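Phenylalanine hydroxylase (PDB 2V27) probably hydroxylates L-phenylalanine to L-tyrosine with tetrahydrobiopterin and molecular oxygen, using a non-haem iron centre. Local coordinates at residues 159-172 / 213-227. Numbering follows the deposited sequence.
Sequences ARLYWFTIEFGLLD and TPYRIDIMQPIYYML. With FE (Fe (III) ion), chain E.
An aromatic cluster of Trp163, Phe164, Tyr215 and Tyr225 joins the last turns of helix 152-167 to strand 223-227 and the loop before it. Tyr215 lies against the five-membered ring of Trp163 in a face-to-face stack, centroids 4.1 Å apart, while Ile217 CG2 sits over the six-membered ring in a CH-pi contact; Phe168 covers the opposite indole face. Trp163 holds CG anti to its backbone N (chi1 -180°), which carries the indole out to Gln221, whose OE1 accepts from NE1 at 3.0 Å. That bond is nearly straight and lies close to the indole plane, yet reaches OE1 from above the amide plane. Gln221 NE2 is fixed in turn by Arg216 O and Ile219 O. A leucine in place of Trp163 would probably leave Gln221 OE1 without its donor and Tyr215 without its stacking partner. Next along the helix, Phe164 receives the edge of Tyr225 on one face, T-shaped with planes at 89°. In this biopterin-dependent hydroxylase, the same helix ends in a pi-type turn bearing Glu167, which chelates the iron through OE1 and OE2 beside His122 and His127. Beyond it the chain enters a parallel strand pairing: Leu170 N donates to Tyr225 O at 3.3 Å, Leu227 N to Leu170 O at 3.0 Å and Asp172 N to Leu227 O at 2.8 Å. At the junction, one water donates to Phe164 O and Phe168 O and accepts from Tyr225 N.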
loop_
_atom_site.group_PDB
_atom_site.type_symbol
_atom_site.label_atom_id
_atom_site.label_comp_id
_atom_site.label_asym_id
_atom_site.label_seq_id
_atom_site.Cartn_x
_atom_site.Cartn_y
_atom_site.Cartn_z
ATOM N N ALA B 159 -17.649 9.770 -4.093
ATOM C CA ALA B 159 -16.341 9.308 -4.607
ATOM C C ALA B 159 -16.037 7.815 -4.285
ATOM O O ALA B 159 -15.411 7.131 -5.094
ATOM C CB ALA B 159 -15.195 10.225 -4.094
ATOM N N ARG B 160 -16.517 7.347 -3.138
ATOM C CA ARG B 160 -16.320 5.985 -2.675
ATOM C C ARG B 160 -17.138 5.055 -3.587
ATOM O O ARG B 160 -16.651 4.002 -4.085
ATOM C CB ARG B 160 -16.723 5.854 -1.180
ATOM C CG ARG B 160 -16.677 4.455 -0.610
ATOM C CD ARG B 160 -17.036 4.504 0.896
ATOM N NE ARG B 160 -16.038 5.231 1.683
ATOM C CZ ARG B 160 -16.328 6.232 2.498
ATOM N NH1 ARG B 160 -17.608 6.609 2.685
ATOM N NH2 ARG B 160 -15.325 6.858 3.115
ATOM N N LEU B 161 -18.388 5.448 -3.865
ATOM C CA LEU B 161 -19.231 4.735 -4.810
ATOM C C LEU B 161 -18.555 4.642 -6.204
ATOM O O LEU B 161 -18.491 3.562 -6.815
ATOM C CB LEU B 161 -20.619 5.387 -4.944
ATOM C CG LEU B 161 -21.563 4.758 -5.993
ATOM C CD1 LEU B 161 -21.834 3.217 -5.818
ATOM C CD2 LEU B 161 -22.914 5.550 -6.021
ATOM N N TYR B 162 -17.999 5.744 -6.684
ATOM C CA TYR B 162 -17.358 5.828 -7.988
ATOM C C TYR B 162 -16.147 4.884 -7.980
ATOM O O TYR B 162 -15.933 4.109 -8.939
ATOM C CB TYR B 162 -16.894 7.274 -8.183
ATOM C CG TYR B 162 -16.444 7.649 -9.598
ATOM C CD1 TYR B 162 -17.384 8.128 -10.526
ATOM C CD2 TYR B 162 -15.121 7.522 -9.994
ATOM C CE1 TYR B 162 -17.022 8.487 -11.822
ATOM C CE2 TYR B 162 -14.731 7.909 -11.321
ATOM C CZ TYR B 162 -15.723 8.401 -12.197
ATOM O OH TYR B 162 -15.485 8.786 -13.519
ATOM N N TRP B 163 -15.399 4.891 -6.875
ATOM C CA TRP B 163 -14.185 4.096 -6.765
ATOM C C TRP B 163 -14.514 2.614 -6.964
ATOM O O TRP B 163 -13.841 1.921 -7.717
ATOM C CB TRP B 163 -13.564 4.320 -5.376
ATOM C CG TRP B 163 -12.290 3.549 -5.158
ATOM C CD1 TRP B 163 -12.117 2.384 -4.401
ATOM C CD2 TRP B 163 -10.990 3.918 -5.630
ATOM N NE1 TRP B 163 -10.775 2.013 -4.416
ATOM C CE2 TRP B 163 -10.056 2.943 -5.141
ATOM C CE3 TRP B 163 -10.518 4.963 -6.436
ATOM C CZ2 TRP B 163 -8.668 2.999 -5.460
ATOM C CZ3 TRP B 163 -9.148 5.031 -6.731
ATOM C CH2 TRP B 163 -8.236 4.053 -6.242
ATOM N N PHE B 164 -15.544 2.157 -6.269
ATOM C CA PHE B 164 -15.881 0.762 -6.311
ATOM C C PHE B 164 -16.672 0.299 -7.526
ATOM O O PHE B 164 -16.962 -0.903 -7.643
ATOM C CB PHE B 164 -16.577 0.395 -5.019
ATOM C CG PHE B 164 -15.610 0.306 -3.857
ATOM C CD1 PHE B 164 -15.662 1.230 -2.788
ATOM C CD2 PHE B 164 -14.613 -0.702 -3.872
ATOM C CE1 PHE B 164 -14.758 1.123 -1.684
ATOM C CE2 PHE B 164 -13.708 -0.836 -2.819
ATOM C CZ PHE B 164 -13.783 0.069 -1.707
ATOM N N THR B 165 -17.034 1.229 -8.435
ATOM C CA THR B 165 -17.803 0.896 -9.658
ATOM C C THR B 165 -16.958 1.319 -10.864
ATOM O O THR B 165 -16.232 0.512 -11.425
ATOM C CB THR B 165 -19.228 1.585 -9.662
ATOM O OG1 THR B 165 -19.113 2.995 -9.377
ATOM C CG2 THR B 165 -20.086 0.919 -8.580
ATOM N N ILE B 166 -17.017 2.592 -11.230
ATOM C CA ILE B 166 -16.293 3.068 -12.407
ATOM C C ILE B 166 -14.789 2.803 -12.368
ATOM O O ILE B 166 -14.202 2.528 -13.443
ATOM C CB ILE B 166 -16.637 4.573 -12.605
ATOM C CG1 ILE B 166 -18.138 4.655 -13.051
ATOM C CG2 ILE B 166 -15.685 5.268 -13.653
ATOM C CD1 ILE B 166 -18.703 6.013 -13.080
ATOM N N GLU B 167 -14.143 2.940 -11.186
ATOM C CA GLU B 167 -12.697 2.715 -11.165
ATOM C C GLU B 167 -12.321 1.223 -10.974
ATOM O O GLU B 167 -11.463 0.707 -11.724
ATOM C CB GLU B 167 -11.963 3.651 -10.177
ATOM C CG GLU B 167 -12.213 5.104 -10.535
ATOM C CD GLU B 167 -11.481 5.531 -11.838
ATOM O OE1 GLU B 167 -11.760 6.655 -12.309
ATOM O OE2 GLU B 167 -10.614 4.796 -12.379
ATOM N N PHE B 168 -12.901 0.548 -9.979
ATOM C CA PHE B 168 -12.467 -0.818 -9.617
ATOM C C PHE B 168 -13.542 -1.896 -9.663
ATOM O O PHE B 168 -13.407 -2.958 -9.060
ATOM C CB PHE B 168 -11.725 -0.783 -8.241
ATOM C CG PHE B 168 -10.354 -0.186 -8.373
ATOM C CD1 PHE B 168 -10.178 1.186 -8.311
ATOM C CD2 PHE B 168 -9.266 -0.994 -8.717
ATOM C CE1 PHE B 168 -8.929 1.766 -8.570
ATOM C CE2 PHE B 168 -8.017 -0.427 -8.969
ATOM C CZ PHE B 168 -7.854 0.970 -8.888
ATOM N N GLY B 169 -14.609 -1.629 -10.408
ATOM C CA GLY B 169 -15.696 -2.602 -10.518
ATOM C C GLY B 169 -15.336 -3.896 -11.219
ATOM O O GLY B 169 -14.614 -3.901 -12.210
ATOM N N LEU B 170 -15.860 -4.979 -10.661
ATOM C CA LEU B 170 -15.729 -6.283 -11.267
ATOM C C LEU B 170 -17.101 -6.863 -11.573
ATOM O O LEU B 170 -18.126 -6.392 -11.042
ATOM C CB LEU B 170 -15.003 -7.262 -10.315
ATOM C CG LEU B 170 -13.612 -6.826 -9.823
ATOM C CD1 LEU B 170 -13.010 -7.956 -8.948
ATOM C CD2 LEU B 170 -12.689 -6.543 -11.010
ATOM N N LEU B 171 -17.103 -7.888 -12.422
ATOM C CA LEU B 171 -18.346 -8.678 -12.650
ATOM C C LEU B 171 -18.134 -10.137 -12.251
ATOM O O LEU B 171 -17.078 -10.723 -12.545
ATOM C CB LEU B 171 -18.798 -8.673 -14.111
ATOM C CG LEU B 171 -18.902 -7.349 -14.870
ATOM C CD1 LEU B 171 -19.401 -7.688 -16.287
ATOM C CD2 LEU B 171 -19.877 -6.468 -14.160
ATOM N N ASP B 172 -19.180 -10.701 -11.644
ATOM C CA ASP B 172 -19.240 -12.149 -11.389
ATOM C C ASP B 172 -20.202 -12.784 -12.412
ATOM O O ASP B 172 -21.434 -12.686 -12.306
ATOM C CB ASP B 172 -19.738 -12.339 -9.954
ATOM C CG ASP B 172 -19.856 -13.802 -9.538
ATOM O OD1 ASP B 172 -19.295 -14.672 -10.236
ATOM O OD2 ASP B 172 -20.496 -14.041 -8.478
ATOM N N THR B 213 -17.505 1.443 3.024
ATOM C CA THR B 213 -16.174 0.792 2.959
ATOM C C THR B 213 -15.021 1.826 2.886
ATOM O O THR B 213 -14.893 2.524 1.879
ATOM C CB THR B 213 -16.119 -0.141 1.714
ATOM O OG1 THR B 213 -17.140 -1.156 1.801
ATOM C CG2 THR B 213 -14.736 -0.848 1.664
ATOM N N PRO B 214 -14.162 1.898 3.902
ATOM C CA PRO B 214 -12.990 2.822 3.808
ATOM C C PRO B 214 -12.074 2.303 2.721
ATOM O O PRO B 214 -11.989 1.065 2.472
ATOM C CB PRO B 214 -12.239 2.626 5.139
ATOM C CG PRO B 214 -12.912 1.551 5.830
ATOM C CD PRO B 214 -14.217 1.141 5.170
ATOM N N TYR B 215 -11.397 3.204 2.035
ATOM C CA TYR B 215 -10.434 2.728 1.014
ATOM C C TYR B 215 -9.308 3.757 0.911
ATOM O O TYR B 215 -9.405 4.906 1.386
ATOM C CB TYR B 215 -11.109 2.598 -0.372
ATOM C CG TYR B 215 -11.525 3.887 -0.989
ATOM C CD1 TYR B 215 -10.795 4.463 -2.035
ATOM C CD2 TYR B 215 -12.693 4.532 -0.538
ATOM C CE1 TYR B 215 -11.203 5.684 -2.606
ATOM C CE2 TYR B 215 -13.107 5.737 -1.092
ATOM C CZ TYR B 215 -12.370 6.298 -2.110
ATOM O OH TYR B 215 -12.721 7.506 -2.688
ATOM N N ARG B 216 -8.209 3.305 0.311
ATOM C CA ARG B 216 -7.011 4.135 0.119
ATOM C C ARG B 216 -6.546 3.963 -1.297
ATOM O O ARG B 216 -6.514 2.844 -1.793
ATOM C CB ARG B 216 -5.903 3.748 1.093
ATOM C CG ARG B 216 -6.288 3.884 2.564
ATOM C CD ARG B 216 -6.433 5.376 2.975
ATOM N NE ARG B 216 -6.775 5.466 4.412
ATOM C CZ ARG B 216 -8.018 5.474 4.914
ATOM N NH1 ARG B 216 -9.101 5.433 4.110
ATOM N NH2 ARG B 216 -8.184 5.515 6.254
ATOM N N ILE B 217 -6.169 5.055 -1.947
ATOM C CA ILE B 217 -5.883 4.970 -3.388
ATOM C C ILE B 217 -4.536 4.383 -3.766
ATOM O O ILE B 217 -4.397 3.880 -4.867
ATOM C CB ILE B 217 -6.060 6.307 -4.157
ATOM C CG1 ILE B 217 -5.051 7.335 -3.664
ATOM C CG2 ILE B 217 -7.497 6.798 -3.940
ATOM C CD1 ILE B 217 -4.926 8.581 -4.585
ATOM N N ASP B 218 -3.599 4.417 -2.813
ATOM C CA ASP B 218 -2.179 4.093 -3.024
ATOM C C ASP B 218 -1.769 2.691 -2.549
ATOM O O ASP B 218 -0.578 2.405 -2.373
ATOM C CB ASP B 218 -1.314 5.174 -2.330
ATOM C CG ASP B 218 -1.552 6.571 -2.891
ATOM O OD1 ASP B 218 -1.824 6.670 -4.106
ATOM O OD2 ASP B 218 -1.478 7.580 -2.129
ATOM N N ILE B 219 -2.769 1.826 -2.373
ATOM C CA ILE B 219 -2.510 0.435 -1.929
ATOM C C ILE B 219 -3.191 -0.605 -2.850
ATOM O O ILE B 219 -4.092 -0.255 -3.630
ATOM C CB ILE B 219 -2.928 0.126 -0.447
ATOM C CG1 ILE B 219 -4.468 0.227 -0.321
ATOM C CG2 ILE B 219 -2.234 1.073 0.516
ATOM C CD1 ILE B 219 -4.957 -0.221 1.066
ATOM N N MET B 220 -2.741 -1.871 -2.809
ATOM C CA MET B 220 -3.459 -2.937 -3.494
ATOM C C MET B 220 -4.787 -3.096 -2.724
ATOM O O MET B 220 -4.834 -3.216 -1.509
ATOM C CB MET B 220 -2.638 -4.201 -3.477
ATOM C CG MET B 220 -1.248 -4.046 -4.140
ATOM S SD MET B 220 -1.296 -3.306 -5.799
ATOM C CE MET B 220 -2.136 -4.633 -6.711
ATOM N N GLN B 221 -5.880 -3.027 -3.471
ATOM C CA GLN B 221 -7.196 -3.013 -2.888
ATOM C C GLN B 221 -7.525 -4.337 -2.139
ATOM O O GLN B 221 -7.492 -5.437 -2.720
ATOM C CB GLN B 221 -8.242 -2.714 -3.988
ATOM C CG GLN B 221 -8.046 -1.268 -4.586
ATOM C CD GLN B 221 -8.074 -0.247 -3.496
ATOM O OE1 GLN B 221 -9.118 -0.012 -2.873
ATOM N NE2 GLN B 221 -6.945 0.399 -3.290
ATOM N N PRO B 222 -7.869 -4.235 -0.846
ATOM C CA PRO B 222 -8.252 -5.436 -0.101
ATOM C C PRO B 222 -9.652 -5.943 -0.403
ATOM O O PRO B 222 -9.948 -7.132 -0.150
ATOM C CB PRO B 222 -8.119 -5.018 1.378
ATOM C CG PRO B 222 -8.164 -3.524 1.375
ATOM C CD PRO B 222 -7.789 -3.020 -0.003
ATOM N N ILE B 223 -10.480 -5.104 -1.036
ATOM C CA ILE B 223 -11.889 -5.435 -1.250
ATOM C C ILE B 223 -12.321 -4.927 -2.638
ATOM O O ILE B 223 -12.026 -3.787 -2.997
ATOM C CB ILE B 223 -12.794 -4.715 -0.224
ATOM C CG1 ILE B 223 -12.516 -5.201 1.184
ATOM C CG2 ILE B 223 -14.264 -4.945 -0.579
ATOM C CD1 ILE B 223 -13.144 -4.294 2.252
ATOM N N TYR B 224 -13.036 -5.795 -3.366
ATOM C CA TYR B 224 -13.715 -5.414 -4.631
ATOM C C TYR B 224 -15.183 -5.728 -4.499
ATOM O O TYR B 224 -15.574 -6.682 -3.747
ATOM C CB TYR B 224 -13.165 -6.245 -5.811
ATOM C CG TYR B 224 -11.743 -5.889 -6.181
ATOM C CD1 TYR B 224 -10.677 -6.298 -5.391
ATOM C CD2 TYR B 224 -11.458 -5.047 -7.280
ATOM C CE1 TYR B 224 -9.343 -5.910 -5.688
ATOM C CE2 TYR B 224 -10.136 -4.705 -7.628
ATOM C CZ TYR B 224 -9.096 -5.147 -6.800
ATOM O OH TYR B 224 -7.773 -4.839 -7.013
ATOM N N TYR B 225 -16.004 -4.976 -5.232
ATOM C CA TYR B 225 -17.445 -5.294 -5.349
ATOM C C TYR B 225 -17.806 -5.736 -6.761
ATOM O O TYR B 225 -17.346 -5.191 -7.750
ATOM C CB TYR B 225 -18.323 -4.132 -4.903
ATOM C CG TYR B 225 -18.198 -3.932 -3.420
ATOM C CD1 TYR B 225 -17.302 -2.980 -2.904
ATOM C CD2 TYR B 225 -18.982 -4.683 -2.524
ATOM C CE1 TYR B 225 -17.183 -2.787 -1.499
ATOM C CE2 TYR B 225 -18.886 -4.501 -1.140
ATOM C CZ TYR B 225 -17.986 -3.557 -0.609
ATOM O OH TYR B 225 -17.859 -3.379 0.774
ATOM N N MET B 226 -18.643 -6.769 -6.827
ATOM C CA MET B 226 -19.007 -7.387 -8.091
ATOM C C MET B 226 -20.478 -7.211 -8.450
ATOM O O MET B 226 -21.359 -7.598 -7.669
ATOM C CB MET B 226 -18.707 -8.871 -8.035
ATOM C CG MET B 226 -17.255 -9.205 -7.606
ATOM S SD MET B 226 -16.966 -11.013 -7.670
ATOM C CE MET B 226 -17.909 -11.535 -6.255
ATOM N N LEU B 227 -20.734 -6.663 -9.637
ATOM C CA LEU B 227 -22.052 -6.793 -10.272
ATOM C C LEU B 227 -22.108 -8.143 -10.987
ATOM O O LEU B 227 -21.132 -8.869 -11.011
ATOM C CB LEU B 227 -22.265 -5.656 -11.297
ATOM C CG LEU B 227 -22.024 -4.203 -10.834
ATOM C CD1 LEU B 227 -22.117 -3.272 -12.087
ATOM C CD2 LEU B 227 -23.004 -3.753 -9.780
HETATM FE FE FE E . -10.375 6.493 -13.892
HETATM O O HOH W 1 -14.961 -2.761 -6.679
HETATM O O HOH W 2 -18.796 -2.861 -8.645
HETATM O O HOH W 3 -9.135 7.657 -12.409
HETATM O O HOH W 4 -10.675 8.452 -14.568
#